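Local coordinates for protein diaminopimelate decarboxylase (Aquifex aeolicus, PDB 2P3E) that probably catalyses the pyridoxal 5'-phosphate-dependent decarboxylation of meso-diaminopimelate to L-lysine, the last step of lysine biosynthesis, at residues V73-S87 with L93-A107. Numbering follows the deposited sequence.
Sequences VKLLGELGAGADIVS and LAKKAGIPPERIVYA
Ala-83, Asp-84 and Ile-85 pair in parallel with Ile-104, Val-105 and Tyr-106, joined by backbone bonds from Ala-83 N to Arg-103 O, Val-105 N to Ala-83 O, Ile-85 N to Val-105 O and Ala-107 N to Ile-85 O. Before this ladder, Arg-103 reaches the carbonyls around the Schellman turn at Gly-80. Its NH2 donates to Ala-81 O at 2.7 Å from above the carbonyl plane; NE bonds weakly to the same oxygen and NH2 weakly to Gly-77 O. Gly-80 O lies above one guanidinium face toward its rim, and Pro-100 CD over the centre of the opposite face.

With helix 88-96 between them, strands 82-85 and 104-106 form a right-handed beta-alpha-beta unit of the TIM-type barrel that carries the cofactor in this family; Val-105 touches Glu-279, a probable pyridoxal phosphate ligand.

The face bearing Ala-83, Ile-85, Ile-104 and Tyr-106 packs on Ala-94 of helix 88-96 and on Ile-99. Ala-83 CB meets Ala-94 CB at 3.7 Å; Ile-99 CD1 reaches Val-73 CG1 (3.8 Å), which also packs on Ala-97 CB. Ile-85 holds CG1 between its backbone N and carbonyl carbon (chi1 65°), which brings CD1 to Ile-104 CG2 and, in a CH-pi contact, over one face of the Tyr-106 ring toward its rim, 4.2 Å from the centroid. The Tyr-106 hydroxyl is hydrogen-bonded to Gly-110 O; an alanine here would probably leave Ile-85 CD1 without aromatic cover and Gly-110 O without that partner. The ring's CE2 lies 3.4 Å from Val-86 C, beside Ser-87, whose OG bonds to Asn-386 O of the second subunit.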
loop_
_atom_site.group_PDB
_atom_site.type_symbol
_atom_site.label_atom_id
_atom_site.label_comp_id
_atom_site.label_asym_id
_atom_site.label_seq_id
_atom_site.Cartn_x
_atom_site.Cartn_y
_atom_site.Cartn_z
ATOM N N VAL B 73 -0.382 3.595 20.727
ATOM C CA VAL B 73 0.504 4.713 21.001
ATOM C C VAL B 73 0.245 5.253 22.414
ATOM O O VAL B 73 1.196 5.543 23.138
ATOM C CB VAL B 73 0.402 5.829 19.933
ATOM C CG1 VAL B 73 1.360 6.984 20.273
ATOM C CG2 VAL B 73 0.737 5.252 18.516
ATOM N N LYS B 74 -1.028 5.348 22.800
ATOM C CA LYS B 74 -1.390 5.783 24.171
ATOM C C LYS B 74 -0.805 4.868 25.230
ATOM O O LYS B 74 -0.278 5.343 26.242
ATOM C CB LYS B 74 -2.911 5.923 24.346
ATOM C CG LYS B 74 -3.295 6.473 25.751
ATOM C CD LYS B 74 -4.730 6.932 25.769
ATOM C CE LYS B 74 -4.974 7.910 26.914
ATOM N NZ LYS B 74 -4.496 9.303 26.526
ATOM N N LEU B 75 -0.884 3.568 24.986
ATOM C CA LEU B 75 -0.306 2.544 25.846
ATOM C C LEU B 75 1.180 2.805 26.181
ATOM O O LEU B 75 1.606 2.727 27.350
ATOM C CB LEU B 75 -0.485 1.180 25.159
ATOM C CG LEU B 75 -0.585 -0.114 25.957
ATOM C CD1 LEU B 75 -1.915 -0.165 26.718
ATOM C CD2 LEU B 75 -0.476 -1.338 25.061
ATOM N N LEU B 76 1.965 3.107 25.148
ATOM C CA LEU B 76 3.386 3.440 25.297
ATOM C C LEU B 76 3.580 4.797 25.958
ATOM O O LEU B 76 4.422 4.941 26.851
ATOM C CB LEU B 76 4.090 3.401 23.921
ATOM C CG LEU B 76 4.150 1.979 23.333
ATOM C CD1 LEU B 76 4.388 2.007 21.817
ATOM C CD2 LEU B 76 5.218 1.153 24.036
ATOM N N GLY B 77 2.798 5.786 25.536
ATOM C CA GLY B 77 2.834 7.122 26.146
ATOM C C GLY B 77 2.618 7.094 27.657
ATOM O O GLY B 77 3.237 7.862 28.392
ATOM N N GLU B 78 1.751 6.196 28.113
ATOM C CA GLU B 78 1.456 6.051 29.557
ATOM C C GLU B 78 2.631 5.440 30.320
ATOM O O GLU B 78 2.756 5.622 31.543
ATOM C CB GLU B 78 0.183 5.223 29.775
ATOM C CG GLU B 78 -1.118 5.917 29.337
ATOM C CD GLU B 78 -1.704 6.833 30.425
ATOM O OE1 GLU B 78 -1.017 7.050 31.453
ATOM O OE2 GLU B 78 -2.844 7.346 30.247
ATOM N N LEU B 79 3.497 4.732 29.595
ATOM C CA LEU B 79 4.724 4.192 30.174
ATOM C C LEU B 79 5.901 5.167 30.188
ATOM O O LEU B 79 6.967 4.845 30.718
ATOM C CB LEU B 79 5.126 2.884 29.494
ATOM C CG LEU B 79 4.098 1.756 29.545
ATOM C CD1 LEU B 79 4.545 0.591 28.656
ATOM C CD2 LEU B 79 3.824 1.289 30.979
ATOM N N GLY B 80 5.703 6.338 29.594
ATOM C CA GLY B 80 6.728 7.379 29.526
ATOM C C GLY B 80 7.456 7.386 28.187
ATOM O O GLY B 80 8.516 7.987 28.066
ATOM N N ALA B 81 6.890 6.721 27.180
ATOM C CA ALA B 81 7.504 6.723 25.843
ATOM C C ALA B 81 7.438 8.102 25.249
ATOM O O ALA B 81 6.475 8.831 25.464
ATOM C CB ALA B 81 6.819 5.722 24.918
ATOM N N GLY B 82 8.481 8.458 24.504
ATOM C CA GLY B 82 8.414 9.577 23.594
ATOM C C GLY B 82 7.896 9.101 22.244
ATOM O O GLY B 82 7.452 7.951 22.097
ATOM N N ALA B 83 7.927 9.997 21.272
ATOM C CA ALA B 83 7.523 9.664 19.911
ATOM C C ALA B 83 8.532 10.204 18.901
ATOM O O ALA B 83 8.901 11.387 18.922
ATOM C CB ALA B 83 6.095 10.159 19.604
ATOM N N ASP B 84 9.016 9.301 18.059
ATOM C CA ASP B 84 9.810 9.644 16.887
ATOM C C ASP B 84 8.825 9.712 15.725
ATOM O O ASP B 84 8.238 8.697 15.337
ATOM C CB ASP B 84 10.903 8.576 16.687
ATOM C CG ASP B 84 11.471 8.526 15.253
ATOM O OD1 ASP B 84 11.645 9.559 14.606
ATOM O OD2 ASP B 84 11.735 7.404 14.766
ATOM N N ILE B 85 8.627 10.918 15.203
ATOM C CA ILE B 85 7.631 11.159 14.171
ATOM C C ILE B 85 8.268 11.566 12.856
ATOM O O ILE B 85 9.393 12.078 12.850
ATOM C CB ILE B 85 6.591 12.242 14.624
ATOM C CG1 ILE B 85 7.270 13.624 14.799
ATOM C CG2 ILE B 85 5.873 11.762 15.912
ATOM C CD1 ILE B 85 6.312 14.834 14.893
ATOM N N VAL B 86 7.556 11.321 11.745
ATOM C CA VAL B 86 8.027 11.699 10.402
ATOM C C VAL B 86 6.972 12.476 9.588
ATOM O O VAL B 86 7.131 12.681 8.394
ATOM C CB VAL B 86 8.541 10.442 9.576
ATOM C CG1 VAL B 86 9.679 9.735 10.320
ATOM C CG2 VAL B 86 7.410 9.462 9.332
ATOM N N SER B 87 5.909 12.945 10.238
ATOM C CA SER B 87 4.853 13.669 9.520
ATOM C C SER B 87 3.983 14.417 10.522
ATOM O O SER B 87 4.033 14.152 11.728
ATOM C CB SER B 87 3.962 12.686 8.732
ATOM O OG SER B 87 3.122 11.962 9.623
ATOM N N LEU B 93 -1.134 12.377 16.055
ATOM C CA LEU B 93 -1.335 11.113 16.734
ATOM C C LEU B 93 -0.625 11.055 18.074
ATOM O O LEU B 93 -1.225 10.678 19.088
ATOM C CB LEU B 93 -0.856 10.001 15.823
ATOM C CG LEU B 93 -1.272 8.567 16.083
ATOM C CD1 LEU B 93 -2.752 8.357 15.763
ATOM C CD2 LEU B 93 -0.409 7.778 15.157
ATOM N N ALA B 94 0.646 11.466 18.100
ATOM C CA ALA B 94 1.421 11.455 19.352
ATOM C C ALA B 94 0.719 12.337 20.393
ATOM O O ALA B 94 0.534 11.925 21.545
ATOM C CB ALA B 94 2.867 11.948 19.099
ATOM N N LYS B 95 0.310 13.532 19.959
ATOM C CA LYS B 95 -0.355 14.505 20.843
ATOM C C LYS B 95 -1.701 14.017 21.383
ATOM O O LYS B 95 -1.977 14.174 22.570
ATOM C CB LYS B 95 -0.485 15.876 20.155
ATOM C CG LYS B 95 0.839 16.656 20.122
ATOM C CD LYS B 95 0.822 17.822 19.122
ATOM C CE LYS B 95 0.151 19.060 19.676
ATOM N NZ LYS B 95 0.286 20.234 18.756
ATOM N N LYS B 96 -2.509 13.396 20.519
ATOM C CA LYS B 96 -3.780 12.792 20.903
ATOM C C LYS B 96 -3.599 11.658 21.886
ATOM O O LYS B 96 -4.467 11.425 22.743
ATOM C CB LYS B 96 -4.513 12.230 19.679
ATOM C CG LYS B 96 -5.224 13.262 18.833
ATOM C CD LYS B 96 -6.640 13.513 19.326
ATOM C CE LYS B 96 -7.359 14.430 18.359
ATOM N NZ LYS B 96 -8.636 14.937 18.949
ATOM N N ALA B 97 -2.491 10.934 21.751
ATOM C CA ALA B 97 -2.179 9.844 22.667
ATOM C C ALA B 97 -1.553 10.306 23.990
ATOM O O ALA B 97 -1.194 9.478 24.829
ATOM C CB ALA B 97 -1.288 8.804 21.970
ATOM N N GLY B 98 -1.424 11.614 24.178
ATOM C CA GLY B 98 -0.921 12.152 25.441
ATOM C C GLY B 98 0.593 12.282 25.537
ATOM O O GLY B 98 1.120 12.617 26.603
ATOM N N ILE B 99 1.303 12.029 24.434
ATOM C CA ILE B 99 2.759 12.221 24.427
ATOM C C ILE B 99 3.099 13.714 24.322
ATOM O O ILE B 99 2.735 14.354 23.346
ATOM C CB ILE B 99 3.438 11.377 23.310
ATOM C CG1 ILE B 99 3.185 9.879 23.589
ATOM C CG2 ILE B 99 4.947 11.696 23.217
ATOM C CD1 ILE B 99 3.740 8.906 22.579
ATOM N N PRO B 100 3.763 14.274 25.354
ATOM C CA PRO B 100 4.144 15.688 25.334
ATOM C C PRO B 100 5.239 16.007 24.292
ATOM O O PRO B 100 6.151 15.193 24.089
ATOM C CB PRO B 100 4.676 15.924 26.746
ATOM C CG PRO B 100 5.118 14.604 27.232
ATOM C CD PRO B 100 4.185 13.608 26.602
ATOM N N PRO B 101 5.131 17.172 23.617
ATOM C CA PRO B 101 6.124 17.615 22.620
ATOM C C PRO B 101 7.559 17.636 23.135
ATOM O O PRO B 101 8.482 17.512 22.348
ATOM C CB PRO B 101 5.661 19.036 22.258
ATOM C CG PRO B 101 4.685 19.411 23.312
ATOM C CD PRO B 101 4.029 18.143 23.723
ATOM N N GLU B 102 7.735 17.793 24.446
ATOM C CA GLU B 102 9.054 17.669 25.072
ATOM C C GLU B 102 9.680 16.270 24.913
ATOM O O GLU B 102 10.882 16.092 25.137
ATOM C CB GLU B 102 8.987 18.084 26.550
ATOM C CG GLU B 102 8.600 19.567 26.771
ATOM C CD GLU B 102 7.106 19.832 26.743
ATOM O OE1 GLU B 102 6.331 18.879 26.561
ATOM O OE2 GLU B 102 6.698 21.006 26.906
ATOM N N ARG B 103 8.873 15.274 24.535
ATOM C CA ARG B 103 9.396 13.928 24.255
ATOM C C ARG B 103 9.222 13.545 22.766
ATOM O O ARG B 103 9.300 12.378 22.408
ATOM C CB ARG B 103 8.725 12.894 25.148
ATOM C CG ARG B 103 8.844 13.168 26.676
ATOM C CD ARG B 103 8.659 11.895 27.516
ATOM N NE ARG B 103 7.449 11.137 27.159
ATOM C CZ ARG B 103 6.357 10.994 27.923
ATOM N NH1 ARG B 103 6.293 11.561 29.136
ATOM N NH2 ARG B 103 5.325 10.262 27.481
ATOM N N ILE B 104 9.008 14.536 21.904
ATOM C CA ILE B 104 8.787 14.278 20.477
ATOM C C ILE B 104 9.961 14.768 19.630
ATOM O O ILE B 104 10.400 15.926 19.772
ATOM C CB ILE B 104 7.457 14.920 19.993
ATOM C CG1 ILE B 104 6.278 14.319 20.770
ATOM C CG2 ILE B 104 7.305 14.841 18.435
ATOM C CD1 ILE B 104 4.908 14.878 20.369
ATOM N N VAL B 105 10.477 13.876 18.771
ATOM C CA VAL B 105 11.519 14.227 17.809
ATOM C C VAL B 105 11.006 13.980 16.375
ATOM O O VAL B 105 10.261 13.033 16.133
ATOM C CB VAL B 105 12.855 13.465 18.069
ATOM C CG1 VAL B 105 13.443 13.839 19.452
ATOM C CG2 VAL B 105 12.658 11.939 17.966
ATOM N N TYR B 106 11.417 14.825 15.438
ATOM C CA TYR B 106 10.809 14.821 14.114
ATOM C C TYR B 106 11.885 14.563 13.063
ATOM O O TYR B 106 12.747 15.420 12.834
ATOM C CB TYR B 106 10.093 16.163 13.868
ATOM C CG TYR B 106 9.167 16.294 12.632
ATOM C CD1 TYR B 106 8.291 17.378 12.525
ATOM C CD2 TYR B 106 9.153 15.352 11.609
ATOM C CE1 TYR B 106 7.442 17.534 11.419
ATOM C CE2 TYR B 106 8.304 15.505 10.494
ATOM C CZ TYR B 106 7.453 16.596 10.412
ATOM O OH TYR B 106 6.600 16.758 9.316
ATOM N N ALA B 107 11.831 13.391 12.434
ATOM C CA ALA B 107 12.810 13.017 11.403
ATOM C C ALA B 107 12.224 13.010 9.992
ATOM O O ALA B 107 11.070 13.351 9.777
ATOM C CB ALA B 107 13.424 11.684 11.713
#